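CRISPR protein (Archaeoglobus fulgidus, PDB 4MJK) probably serves as the Cas5 subunit of a type I-A Cascade, the RNA-guided CRISPR surveillance complex of this archaeon. Local coordinates at residues L37-A45 with I58-L66; S179-L188 with Y219-I230. All coordinates share one frame; numbering follows the deposited sequence.

Contact 1 of 2, residues L37-A45 with I58-L66; sequences LGAVAEAIA and IISELGENL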
ATOM      1  N   LEU A  37       7.280  11.573 -15.583  1.00 13.25           N
ATOM      2  CA  LEU A  37       7.065  12.360 -16.805  1.00 15.26           C
ATOM      3  C   LEU A  37       5.808  11.922 -17.558  1.00 16.30           C
ATOM      4  O   LEU A  37       5.114  12.750 -18.125  1.00 17.55           O
ATOM      5  CB  LEU A  37       8.284  12.301 -17.737  1.00 15.57           C
ATOM      6  CG  LEU A  37       9.501  13.098 -17.255  1.00 20.24           C
ATOM      7  CD1 LEU A  37      10.690  12.848 -18.151  1.00 25.80           C
ATOM      8  CD2 LEU A  37       9.197  14.605 -17.164  1.00 21.51           C
ATOM      9  N   GLY A  38       5.532  10.620 -17.582  1.00 14.49           N
ATOM     10  CA  GLY A  38       4.318  10.118 -18.213  1.00 15.92           C
ATOM     11  C   GLY A  38       3.067  10.655 -17.534  1.00 17.93           C
ATOM     12  O   GLY A  38       2.048  10.885 -18.182  1.00 16.18           O
ATOM     13  N   ALA A  39       3.137  10.847 -16.217  1.00 14.40           N
ATOM     14  CA  ALA A  39       2.010  11.408 -15.471  1.00 17.95           C
ATOM     15  C   ALA A  39       1.790  12.874 -15.837  1.00 19.30           C
ATOM     16  O   ALA A  39       0.654  13.311 -16.013  1.00 16.94           O
ATOM     17  CB  ALA A  39       2.216  11.252 -13.964  1.00 14.95           C
ATOM     18  N   VAL A  40       2.878  13.633 -15.942  1.00 17.10           N
ATOM     19  CA  VAL A  40       2.786  15.006 -16.430  1.00 17.81           C
ATOM     20  C   VAL A  40       2.145  15.019 -17.826  1.00 19.90           C
ATOM     21  O   VAL A  40       1.213  15.784 -18.096  1.00 20.51           O
ATOM     22  CB  VAL A  40       4.169  15.689 -16.487  1.00 17.94           C
ATOM     23  CG1 VAL A  40       4.029  17.143 -16.975  1.00 21.68           C
ATOM     24  CG2 VAL A  40       4.839  15.650 -15.129  1.00 16.93           C
ATOM     25  N   ALA A  41       2.647  14.160 -18.709  1.00 20.47           N
ATOM     26  CA  ALA A  41       2.142  14.085 -20.076  1.00 21.60           C
ATOM     27  C   ALA A  41       0.647  13.760 -20.102  1.00 23.30           C
ATOM     28  O   ALA A  41      -0.118  14.398 -20.825  1.00 23.09           O
ATOM     29  CB  ALA A  41       2.930  13.054 -20.883  1.00 20.10           C
ATOM     30  N   GLU A  42       0.235  12.768 -19.315  1.00 21.16           N
ATOM     31  CA  GLU A  42      -1.183  12.425 -19.207  1.00 23.80           C
ATOM     32  C   GLU A  42      -2.027  13.605 -18.727  1.00 27.49           C
ATOM     33  O   GLU A  42      -3.139  13.816 -19.216  1.00 27.85           O
ATOM     34  CB  GLU A  42      -1.407  11.226 -18.271  1.00 24.70           C
ATOM     35  CG  GLU A  42      -2.890  10.948 -18.003  1.00 34.20           C
ATOM     36  CD  GLU A  42      -3.165   9.633 -17.281  1.00 37.89           C
ATOM     37  OE1 GLU A  42      -2.233   9.055 -16.684  1.00 40.79           O
ATOM     38  OE2 GLU A  42      -4.332   9.176 -17.311  1.00 42.09           O
ATOM     39  N   ALA A  43      -1.514  14.358 -17.759  1.00 22.53           N
ATOM     40  CA  ALA A  43      -2.264  15.488 -17.209  1.00 26.99           C
ATOM     41  C   ALA A  43      -2.407  16.591 -18.250  1.00 29.98           C
ATOM     42  O   ALA A  43      -3.424  17.287 -18.304  1.00 28.42           O
ATOM     43  CB  ALA A  43      -1.601  16.016 -15.961  1.00 24.31           C
ATOM     44  N   ILE A  44      -1.381  16.739 -19.081  1.00 26.03           N
ATOM     45  CA  ILE A  44      -1.412  17.713 -20.164  1.00 26.77           C
ATOM     46  C   ILE A  44      -2.399  17.287 -21.252  1.00 34.45           C
ATOM     47  O   ILE A  44      -3.186  18.097 -21.742  1.00 31.96           O
ATOM     48  CB  ILE A  44      -0.016  17.919 -20.776  1.00 26.91           C
ATOM     49  CG1 ILE A  44       0.912  18.609 -19.770  1.00 26.57           C
ATOM     50  CG2 ILE A  44      -0.115  18.738 -22.053  1.00 31.20           C
ATOM     51  CD1 ILE A  44       2.375  18.642 -20.212  1.00 26.12           C
ATOM     52  N   ALA A  45      -2.361  16.008 -21.612  1.00 31.28           N
ATOM     53  CA  ALA A  45      -3.245  15.474 -22.641  1.00 35.61           C
ATOM     54  C   ALA A  45      -4.715  15.613 -22.259  1.00 40.68           C
ATOM     55  O   ALA A  45      -5.529  16.046 -23.071  1.00 42.82           O
ATOM     56  CB  ALA A  45      -2.909  14.027 -22.938  1.00 35.54           C
ATOM     57  N   ILE A  58       3.695  13.762 -26.249  1.00 37.33           N
ATOM     58  CA  ILE A  58       4.049  14.829 -25.320  1.00 34.73           C
ATOM     59  C   ILE A  58       5.204  14.433 -24.409  1.00 28.62           C
ATOM     60  O   ILE A  58       6.021  15.269 -24.041  1.00 28.32           O
ATOM     61  CB  ILE A  58       2.836  15.231 -24.464  1.00 33.14           C
ATOM     62  CG1 ILE A  58       1.752  15.835 -25.359  1.00 33.57           C
ATOM     63  CG2 ILE A  58       3.236  16.214 -23.361  1.00 28.91           C
ATOM     64  CD1 ILE A  58       0.398  15.895 -24.712  1.00 35.63           C
ATOM     65  N   ILE A  59       5.276  13.162 -24.042  1.00 27.94           N
ATOM     66  CA  ILE A  59       6.335  12.735 -23.142  1.00 30.35           C
ATOM     67  C   ILE A  59       7.708  12.895 -23.793  1.00 30.29           C
ATOM     68  O   ILE A  59       8.673  13.261 -23.124  1.00 27.46           O
ATOM     69  CB  ILE A  59       6.148  11.297 -22.643  1.00 29.27           C
ATOM     70  CG1 ILE A  59       6.992  11.068 -21.390  1.00 28.75           C
ATOM     71  CG2 ILE A  59       6.525  10.304 -23.716  1.00 32.93           C
ATOM     72  CD1 ILE A  59       6.991   9.625 -20.913  1.00 32.18           C
ATOM     73  N   SER A  60       7.797  12.634 -25.092  1.00 29.09           N
ATOM     74  CA  SER A  60       9.061  12.830 -25.787  1.00 32.78           C
ATOM     75  C   SER A  60       9.378  14.320 -25.902  1.00 31.33           C
ATOM     76  O   SER A  60      10.548  14.708 -25.889  1.00 32.41           O
ATOM     77  CB  SER A  60       9.074  12.141 -27.158  1.00 35.49           C
ATOM     78  OG  SER A  60       8.354  12.886 -28.121  1.00 40.69           O
ATOM     79  N   GLU A  61       8.343  15.152 -25.991  1.00 27.67           N
ATOM     80  CA  GLU A  61       8.536  16.601 -25.995  1.00 30.36           C
ATOM     81  C   GLU A  61       9.094  17.082 -24.650  1.00 28.85           C
ATOM     82  O   GLU A  61       9.982  17.926 -24.599  1.00 27.48           O
ATOM     83  CB  GLU A  61       7.220  17.328 -26.277  1.00 35.92           C
ATOM     84  CG  GLU A  61       6.513  16.909 -27.557  1.00 43.55           C
ATOM     85  CD  GLU A  61       5.291  17.764 -27.857  1.00 49.50           C
ATOM     86  OE1 GLU A  61       4.841  18.508 -26.953  1.00 48.87           O
ATOM     87  OE2 GLU A  61       4.782  17.693 -29.000  1.00 55.12           O
ATOM     88  N   LEU A  62       8.556  16.550 -23.558  1.00 24.80           N
ATOM     89  CA  LEU A  62       9.061  16.905 -22.243  1.00 23.45           C
ATOM     90  C   LEU A  62      10.524  16.491 -22.123  1.00 20.20           C
ATOM     91  O   LEU A  62      11.350  17.251 -21.620  1.00 22.60           O
ATOM     92  CB  LEU A  62       8.235  16.229 -21.153  1.00 21.04           C
ATOM     93  CG  LEU A  62       6.818  16.774 -21.018  1.00 23.93           C
ATOM     94  CD1 LEU A  62       5.994  15.879 -20.091  1.00 22.62           C
ATOM     95  CD2 LEU A  62       6.860  18.208 -20.517  1.00 22.36           C
ATOM     96  N   GLY A  63      10.833  15.293 -22.603  1.00 21.42           N
ATOM     97  CA  GLY A  63      12.168  14.746 -22.489  1.00 24.48           C
ATOM     98  C   GLY A  63      13.198  15.535 -23.269  1.00 25.67           C
ATOM     99  O   GLY A  63      14.358  15.616 -22.872  1.00 24.83           O
ATOM    100  N   GLU A  64      12.782  16.120 -24.387  1.00 27.85           N
ATOM    101  CA  GLU A  64      13.695  16.934 -25.182  1.00 27.22           C
ATOM    102  C   GLU A  64      14.027  18.248 -24.478  1.00 24.68           C
ATOM    103  O   GLU A  64      15.119  18.792 -24.634  1.00 25.31           O
ATOM    104  CB  GLU A  64      13.110  17.187 -26.579  1.00 33.24           C
ATOM    105  CG  GLU A  64      13.097  15.945 -27.464  1.00 36.48           C
ATOM    106  CD  GLU A  64      12.204  16.084 -28.693  1.00 43.60           C
ATOM    107  OE1 GLU A  64      11.499  17.111 -28.825  1.00 45.28           O
ATOM    108  OE2 GLU A  64      12.202  15.151 -29.526  1.00 45.96           O
ATOM    109  N   ASN A  65      13.090  18.758 -23.695  1.00 23.35           N
ATOM    110  CA  ASN A  65      13.318  20.014 -22.991  1.00 24.41           C
ATOM    111  C   ASN A  65      13.857  19.828 -21.567  1.00 20.45           C
ATOM    112  O   ASN A  65      14.186  20.800 -20.885  1.00 18.67           O
ATOM    113  CB  ASN A  65      12.038  20.855 -22.964  1.00 26.53           C
ATOM    114  CG  ASN A  65      11.637  21.351 -24.346  1.00 38.10           C
ATOM    115  OD1 ASN A  65      10.545  21.047 -24.838  1.00 42.37           O
ATOM    116  ND2 ASN A  65      12.525  22.118 -24.983  1.00 32.60           N
ATOM    117  N   LEU A  66      13.957  18.582 -21.128  1.00 19.74           N
ATOM    118  CA  LEU A  66      14.338  18.306 -19.744  1.00 19.92           C
ATOM    119  C   LEU A  66      15.843  18.419 -19.531  1.00 17.66           C
ATOM    120  O   LEU A  66      16.614  17.802 -20.244  1.00 20.47           O
ATOM    121  CB  LEU A  66      13.869  16.908 -19.330  1.00 20.43           C
ATOM    122  CG  LEU A  66      14.043  16.512 -17.854  1.00 17.68           C
ATOM    123  CD1 LEU A  66      13.063  17.252 -16.947  1.00 16.28           C
ATOM    124  CD2 LEU A  66      13.858  15.005 -17.698  1.00 17.89           C
TER
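Ile58 turns CG1 away from its carbonyl carbon and beside its backbone N (chi1 -65°), an arrangement that sends its two branches to different places on helix 37-45. The extended CG1 branch carries CD1 across the side chain of Ile44, with Ile58 CD1 3.9 Å from Ile44 CG2, and on to Ala45. The shorter branch settles over Ala41, where Ile58 CG2 lies 4.0 Å from Ala41 CB. Ile59 turns the other way: its CG1 stands anti to the backbone N (chi1 -162°), and this swings CD1 round onto the backbone of Gly38, 3.8 Å from Gly38 N. The small Ala41 lets the helices meet here, its CA lying 5.4 Å from that of Ile59; the axes of helical segments 37-45 and 58-65 pass 8.9 Å apart, their N-to-C directions at 123°.

Both helices lie in the beta-alpha-beta crossover from strand 2-10 to strand 66-73, which leaves strand 127-134 between the two, as in the ferredoxin-like fold of RAMP proteins. Replacing Ile58 by an alanine would probably open a gap beside Ile44 and leave Ala45 without its apolar cover from this helix.

One turn further on, Leu62 lays one methyl, CD1, against the opposing helix, meeting Val40 CG1 obliquely at 3.9 Å and lying also by the carbonyl of Leu37. Leu37 and Leu66 then approach tip to tip, CD1 of the first 3.9 Å from CD2 of the second. No hydrogen bond joins the segments. Leu37 also touches Leu132 of the sheet, and Ile44 leans on Ile143.

Contact 2 of 2, residues S179-L188 with Y219-I230; sequences SFPAEDGVEL and YISGKKAVLYRI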
ATOM      1  N   SER A 179      18.152  12.663  -5.621  1.00  9.55           N
ATOM      2  CA  SER A 179      18.694  11.636  -6.494  1.00  9.32           C
ATOM      3  C   SER A 179      19.427  12.293  -7.660  1.00  9.87           C
ATOM      4  O   SER A 179      19.150  13.445  -8.015  1.00 11.29           O
ATOM      5  CB  SER A 179      17.563  10.725  -7.010  1.00  9.86           C
ATOM      6  OG  SER A 179      16.700  11.441  -7.895  1.00  8.94           O
ATOM      7  N   PHE A 180      20.364  11.570  -8.266  1.00 10.42           N
ATOM      8  CA  PHE A 180      21.076  12.104  -9.411  1.00 10.32           C
ATOM      9  C   PHE A 180      21.589  11.003 -10.319  1.00 11.54           C
ATOM     10  O   PHE A 180      21.870   9.899  -9.869  1.00 11.02           O
ATOM     11  CB  PHE A 180      22.243  12.974  -8.952  1.00 11.69           C
ATOM     12  CG  PHE A 180      23.200  12.271  -8.020  1.00 13.25           C
ATOM     13  CD1 PHE A 180      22.981  12.278  -6.641  1.00 10.46           C
ATOM     14  CD2 PHE A 180      24.327  11.616  -8.521  1.00 12.75           C
ATOM     15  CE1 PHE A 180      23.856  11.652  -5.782  1.00 11.14           C
ATOM     16  CE2 PHE A 180      25.219  10.985  -7.660  1.00 10.78           C
ATOM     17  CZ  PHE A 180      24.977  10.997  -6.293  1.00 14.72           C
ATOM     18  N   PRO A 181      21.737  11.312 -11.610  1.00 13.17           N
ATOM     19  CA  PRO A 181      22.292  10.305 -12.517  1.00 13.04           C
ATOM     20  C   PRO A 181      23.773  10.086 -12.208  1.00 15.76           C
ATOM     21  O   PRO A 181      24.526  11.035 -11.980  1.00 17.73           O
ATOM     22  CB  PRO A 181      22.084  10.923 -13.904  1.00 17.39           C
ATOM     23  CG  PRO A 181      22.028  12.394 -13.663  1.00 16.91           C
ATOM     24  CD  PRO A 181      21.478  12.606 -12.273  1.00 15.59           C
ATOM     25  N   ALA A 182      24.184   8.831 -12.181  1.00 14.98           N
ATOM     26  CA  ALA A 182      25.551   8.490 -11.813  1.00 16.55           C
ATOM     27  C   ALA A 182      26.306   8.002 -13.044  1.00 18.49           C
ATOM     28  O   ALA A 182      26.555   6.815 -13.194  1.00 23.98           O
ATOM     29  CB  ALA A 182      25.549   7.408 -10.723  1.00 17.65           C
ATOM     30  N   GLU A 183      26.655   8.911 -13.936  1.00 21.12           N
ATOM     31  CA  GLU A 183      27.384   8.531 -15.145  1.00 23.12           C
ATOM     32  C   GLU A 183      28.711   9.282 -15.163  1.00 23.72           C
ATOM     33  O   GLU A 183      28.961  10.126 -14.308  1.00 23.64           O
ATOM     34  CB  GLU A 183      26.559   8.843 -16.396  1.00 23.92           C
ATOM     35  CG  GLU A 183      25.181   8.167 -16.430  1.00 25.78           C
ATOM     36  CD  GLU A 183      25.250   6.649 -16.620  1.00 32.33           C
ATOM     37  OE1 GLU A 183      26.356   6.110 -16.883  1.00 30.41           O
ATOM     38  OE2 GLU A 183      24.190   5.987 -16.507  1.00 28.97           O
ATOM     39  N   ASP A 184      29.569   8.985 -16.129  1.00 24.58           N
ATOM     40  CA  ASP A 184      30.884   9.619 -16.149  1.00 27.85           C
ATOM     41  C   ASP A 184      30.724  11.127 -16.224  1.00 25.93           C
ATOM     42  O   ASP A 184      29.968  11.642 -17.051  1.00 25.39           O
ATOM     43  CB  ASP A 184      31.736   9.103 -17.312  1.00 30.78           C
ATOM     44  CG  ASP A 184      33.217   9.076 -16.976  1.00 36.12           C
ATOM     45  OD1 ASP A 184      33.741  10.095 -16.484  1.00 36.55           O
ATOM     46  OD2 ASP A 184      33.857   8.024 -17.187  1.00 40.92           O
ATOM     47  N   GLY A 185      31.428  11.832 -15.342  1.00 24.66           N
ATOM     48  CA  GLY A 185      31.278  13.272 -15.227  1.00 24.28           C
ATOM     49  C   GLY A 185      30.636  13.630 -13.902  1.00 23.20           C
ATOM     50  O   GLY A 185      30.705  14.775 -13.438  1.00 23.23           O
ATOM     51  N   VAL A 186      30.007  12.637 -13.284  1.00 19.13           N
ATOM     52  CA  VAL A 186      29.396  12.826 -11.984  1.00 18.88           C
ATOM     53  C   VAL A 186      30.090  11.895 -11.013  1.00 20.65           C
ATOM     54  O   VAL A 186      30.120  10.689 -11.238  1.00 25.45           O
ATOM     55  CB  VAL A 186      27.883  12.517 -12.021  1.00 19.85           C
ATOM     56  CG1 VAL A 186      27.280  12.626 -10.619  1.00 17.57           C
ATOM     57  CG2 VAL A 186      27.171  13.453 -12.988  1.00 16.66           C
ATOM     58  N   GLU A 187      30.675  12.444  -9.953  1.00 15.62           N
ATOM     59  CA  GLU A 187      31.377  11.614  -8.980  1.00 17.45           C
ATOM     60  C   GLU A 187      30.920  11.875  -7.552  1.00 16.88           C
ATOM     61  O   GLU A 187      31.040  12.995  -7.050  1.00 14.83           O
ATOM     62  CB  GLU A 187      32.885  11.850  -9.070  1.00 19.10           C
ATOM     63  CG  GLU A 187      33.675  11.012  -8.097  1.00 19.28           C
ATOM     64  CD  GLU A 187      35.187  11.174  -8.262  1.00 23.90           C
ATOM     65  OE1 GLU A 187      35.776  10.575  -9.191  1.00 28.31           O
ATOM     66  OE2 GLU A 187      35.789  11.898  -7.452  1.00 23.86           O
ATOM     67  N   LEU A 188      30.414  10.834  -6.900  1.00 16.46           N
ATOM     68  CA  LEU A 188      30.044  10.926  -5.492  1.00 17.49           C
ATOM     69  C   LEU A 188      31.308  10.915  -4.629  1.00 15.86           C
ATOM     70  O   LEU A 188      31.863   9.857  -4.358  1.00 17.45           O
ATOM     71  CB  LEU A 188      29.109   9.766  -5.110  1.00 15.96           C
ATOM     72  CG  LEU A 188      28.082  10.060  -4.010  1.00 21.27           C
ATOM     73  CD1 LEU A 188      27.073   8.903  -3.870  1.00 20.23           C
ATOM     74  CD2 LEU A 188      28.781  10.375  -2.671  1.00 18.17           C
ATOM     75  N   TYR A 219      27.744  11.149 -22.661  1.00 44.84           N
ATOM     76  CA  TYR A 219      27.688  10.167 -21.589  1.00 41.74           C
ATOM     77  C   TYR A 219      26.262   9.987 -21.114  1.00 43.38           C
ATOM     78  O   TYR A 219      25.906   8.943 -20.570  1.00 47.24           O
ATOM     79  CB  TYR A 219      28.605  10.560 -20.427  1.00 38.96           C
ATOM     80  CG  TYR A 219      30.057  10.223 -20.686  1.00 38.01           C
ATOM     81  CD1 TYR A 219      30.536   8.934 -20.483  1.00 37.47           C
ATOM     82  CD2 TYR A 219      30.945  11.188 -21.147  1.00 38.20           C
ATOM     83  CE1 TYR A 219      31.857   8.614 -20.724  1.00 37.54           C
ATOM     84  CE2 TYR A 219      32.274  10.874 -21.395  1.00 39.23           C
ATOM     85  CZ  TYR A 219      32.723   9.586 -21.176  1.00 39.77           C
ATOM     86  OH  TYR A 219      34.041   9.262 -21.420  1.00 37.43           O
ATOM     87  N   ILE A 220      25.445  11.013 -21.318  1.00 43.99           N
ATOM     88  CA  ILE A 220      24.014  10.898 -21.071  1.00 45.65           C
ATOM     89  C   ILE A 220      23.322  10.755 -22.420  1.00 46.92           C
ATOM     90  O   ILE A 220      22.161  10.347 -22.496  1.00 45.64           O
ATOM     91  CB  ILE A 220      23.459  12.125 -20.333  1.00 40.71           C
ATOM     92  CG1 ILE A 220      22.149  11.760 -19.631  1.00 39.09           C
ATOM     93  CG2 ILE A 220      23.274  13.288 -21.296  1.00 42.61           C
ATOM     94  CD1 ILE A 220      22.294  10.636 -18.608  1.00 37.86           C
ATOM     95  N   SER A 221      24.075  11.086 -23.471  1.00 51.90           N
ATOM     96  CA  SER A 221      23.650  10.968 -24.867  1.00 50.06           C
ATOM     97  C   SER A 221      22.165  10.717 -25.028  1.00 48.54           C
ATOM     98  O   SER A 221      21.323  11.484 -24.553  1.00 47.99           O
ATOM     99  CB  SER A 221      24.416   9.835 -25.564  1.00 50.91           C
ATOM    100  OG  SER A 221      25.572  10.314 -26.235  1.00 52.92           O
ATOM    101  N   GLY A 222      21.875   9.631 -25.731  1.00 45.04           N
ATOM    102  CA  GLY A 222      20.536   9.103 -25.863  1.00 43.46           C
ATOM    103  C   GLY A 222      20.662   7.605 -25.685  1.00 42.67           C
ATOM    104  O   GLY A 222      20.287   6.829 -26.563  1.00 46.14           O
ATOM    105  N   LYS A 223      21.236   7.196 -24.557  1.00 41.40           N
ATOM    106  CA  LYS A 223      21.268   5.786 -24.195  1.00 37.76           C
ATOM    107  C   LYS A 223      19.890   5.425 -23.664  1.00 30.83           C
ATOM    108  O   LYS A 223      19.096   6.315 -23.353  1.00 29.96           O
ATOM    109  CB  LYS A 223      22.355   5.511 -23.158  1.00 35.28           C
ATOM    110  CG  LYS A 223      22.338   6.457 -21.979  1.00 37.88           C
ATOM    111  CD  LYS A 223      23.748   6.670 -21.442  1.00 44.48           C
ATOM    112  CE  LYS A 223      23.784   6.618 -19.917  1.00 39.95           C
ATOM    113  NZ  LYS A 223      23.746   5.218 -19.398  1.00 35.21           N
ATOM    114  N   LYS A 224      19.587   4.132 -23.595  1.00 27.80           N
ATOM    115  CA  LYS A 224      18.234   3.705 -23.243  1.00 29.06           C
ATOM    116  C   LYS A 224      17.992   3.696 -21.736  1.00 19.62           C
ATOM    117  O   LYS A 224      16.895   3.991 -21.285  1.00 20.17           O
ATOM    118  CB  LYS A 224      17.906   2.331 -23.843  1.00 31.13           C
ATOM    119  CG  LYS A 224      18.229   2.189 -25.332  1.00 37.42           C
ATOM    120  CD  LYS A 224      18.186   3.526 -26.069  1.00 39.55           C
ATOM    121  CE  LYS A 224      16.788   4.141 -26.092  1.00 42.86           C
ATOM    122  NZ  LYS A 224      16.848   5.573 -26.528  1.00 43.99           N
ATOM    123  N   ALA A 225      19.020   3.342 -20.975  1.00 21.09           N
ATOM    124  CA  ALA A 225      18.930   3.265 -19.516  1.00 19.00           C
ATOM    125  C   ALA A 225      19.940   4.191 -18.833  1.00 19.65           C
ATOM    126  O   ALA A 225      20.998   4.471 -19.384  1.00 21.00           O
ATOM    127  CB  ALA A 225      19.157   1.849 -19.061  1.00 19.21           C
ATOM    128  N   VAL A 226      19.629   4.626 -17.611  1.00 16.34           N
ATOM    129  CA  VAL A 226      20.524   5.492 -16.857  1.00 14.88           C
ATOM    130  C   VAL A 226      20.636   4.992 -15.408  1.00 14.91           C
ATOM    131  O   VAL A 226      19.648   4.572 -14.810  1.00 13.91           O
ATOM    132  CB  VAL A 226      20.024   6.964 -16.865  1.00 17.61           C
ATOM    133  CG1 VAL A 226      18.611   7.056 -16.296  1.00 16.44           C
ATOM    134  CG2 VAL A 226      20.953   7.853 -16.076  1.00 18.76           C
ATOM    135  N   LEU A 227      21.842   5.027 -14.865  1.00 13.15           N
ATOM    136  CA  LEU A 227      22.083   4.658 -13.480  1.00 14.67           C
ATOM    137  C   LEU A 227      21.915   5.888 -12.590  1.00 13.41           C
ATOM    138  O   LEU A 227      22.503   6.925 -12.880  1.00 15.46           O
ATOM    139  CB  LEU A 227      23.504   4.112 -13.344  1.00 15.82           C
ATOM    140  CG  LEU A 227      23.941   3.778 -11.914  1.00 16.33           C
ATOM    141  CD1 LEU A 227      23.124   2.636 -11.343  1.00 14.89           C
ATOM    142  CD2 LEU A 227      25.437   3.467 -11.865  1.00 17.98           C
ATOM    143  N   TYR A 228      21.102   5.780 -11.530  1.00 10.72           N
ATOM    144  CA  TYR A 228      20.910   6.878 -10.576  1.00 10.80           C
ATOM    145  C   TYR A 228      21.377   6.467  -9.196  1.00 11.00           C
ATOM    146  O   TYR A 228      21.260   5.296  -8.824  1.00 10.35           O
ATOM    147  CB  TYR A 228      19.419   7.230 -10.437  1.00 11.35           C
ATOM    148  CG  TYR A 228      18.949   8.422 -11.237  1.00 11.51           C
ATOM    149  CD1 TYR A 228      18.955   8.396 -12.612  1.00 13.27           C
ATOM    150  CD2 TYR A 228      18.491   9.578 -10.598  1.00 12.18           C
ATOM    151  CE1 TYR A 228      18.515   9.483 -13.356  1.00 11.67           C
ATOM    152  CE2 TYR A 228      18.038  10.667 -11.328  1.00 14.98           C
ATOM    153  CZ  TYR A 228      18.056  10.614 -12.710  1.00 15.82           C
ATOM    154  OH  TYR A 228      17.619  11.701 -13.453  1.00 17.55           O
ATOM    155  N   ARG A 229      21.864   7.435  -8.424  1.00  9.91           N
ATOM    156  CA  ARG A 229      21.995   7.257  -6.987  1.00 10.80           C
ATOM    157  C   ARG A 229      20.726   7.860  -6.391  1.00 11.28           C
ATOM    158  O   ARG A 229      20.257   8.887  -6.866  1.00 11.27           O
ATOM    159  CB  ARG A 229      23.238   7.960  -6.438  1.00 10.78           C
ATOM    160  CG  ARG A 229      24.546   7.428  -7.003  1.00 16.65           C
ATOM    161  CD  ARG A 229      24.755   5.929  -6.737  1.00 15.76           C
ATOM    162  NE  ARG A 229      24.811   5.554  -5.319  1.00 17.59           N
ATOM    163  CZ  ARG A 229      25.936   5.435  -4.611  1.00 19.65           C
ATOM    164  NH1 ARG A 229      27.115   5.685  -5.172  1.00 19.18           N
ATOM    165  NH2 ARG A 229      25.889   5.063  -3.339  1.00 17.46           N
ATOM    166  N   ILE A 230      20.151   7.193  -5.394  1.00  8.96           N
ATOM    167  CA  ILE A 230      18.868   7.609  -4.827  1.00  8.92           C
ATOM    168  C   ILE A 230      18.971   7.619  -3.314  1.00 10.12           C
ATOM    169  O   ILE A 230      19.549   6.699  -2.718  1.00 11.94           O
ATOM    170  CB  ILE A 230      17.703   6.657  -5.251  1.00  9.86           C
ATOM    171  CG1 ILE A 230      18.078   5.195  -4.982  1.00 10.86           C
ATOM    172  CG2 ILE A 230      17.382   6.836  -6.745  1.00 10.01           C
ATOM    173  CD1 ILE A 230      16.945   4.188  -5.175  1.00 11.46           C
TER
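Phe180 and Arg229 face each other as a hydrogen-bonded antiparallel pair, and their side chains run side by side from the same face of the sheet. The bump is Arg229 CB, set over one face of the Phe180 ring 3.8 Å from its centroid. The arginine then bends, laying its guanidinium at 37° to the ring. Leu188 fills the angle between them: its CD1 sits at the ring edge of Phe180 and over a face of the guanidinium, 3.5 Å from Arg229 NH1. Farther out, Arg229 gives NH2 to Trp196 O and NE to Glu197 O, with Phe198 as a cation-pi partner.

On the other side of the strand the Tyr228 ring makes a flat floor for the peptide between Phe180 and Pro181. Pro181 N stands over the ring centre, and Pro181 CD touches the same face at 4.3 Å from the centroid, while Ser179 closes an edge. Tyr228 OH reaches Ile69 O, and Ser179 OG binds Trp71 N. Pro181 CB drops into the notch between Tyr228 CE1 and Val226 CG2.

Ala182 N gives a short, straight bond of 2.6 Å to Leu227 O before the chain leaves the sheet. Glu183, bent at chi2 (-70°), fills the next position with its carboxylate: Leu227 N meets OE2 at 3.0 Å, nearly straight, and Lys223 NZ, also hydrogen-bonded to Ala225 O, reaches the same oxygen through a salt bridge whose hydrogen bond is weak. Past it, Asp184 CB rests on a face of the Tyr219 ring, 3.7 Å from the centroid. The arrangement is that of a short antiparallel edge strand, 180-181, leaving strand 225-231 through a type II turn (Glu183 to Val186) for strand 186-193, beside 241-246 in another sheet, a carboxylate replacing Ala182 O as acceptor for Leu227 N.

Overall arrangement
The two contacts follow one another in the chain, and all four segments belong to the Cas5 family region. Their centres lie 20 Å apart and their nearest atoms about 7 Å, without touching. Strand 66-73 joins them: helix 58-65 of contact 1 runs into it, and its Ile69 O and Trp71 N hydrogen-bond to Tyr228 and Ser179 of contact 2. A second bridge is Phe205, touched by both Leu66 and Ile220. Contact 1 thus joins two helices of the crossover through apolar side chains, with Leu37 reaching the sheet at Leu132, whereas contact 2 combines main-chain pairing, rings and charge. Neither contains a bound ligand, and both read as architecture.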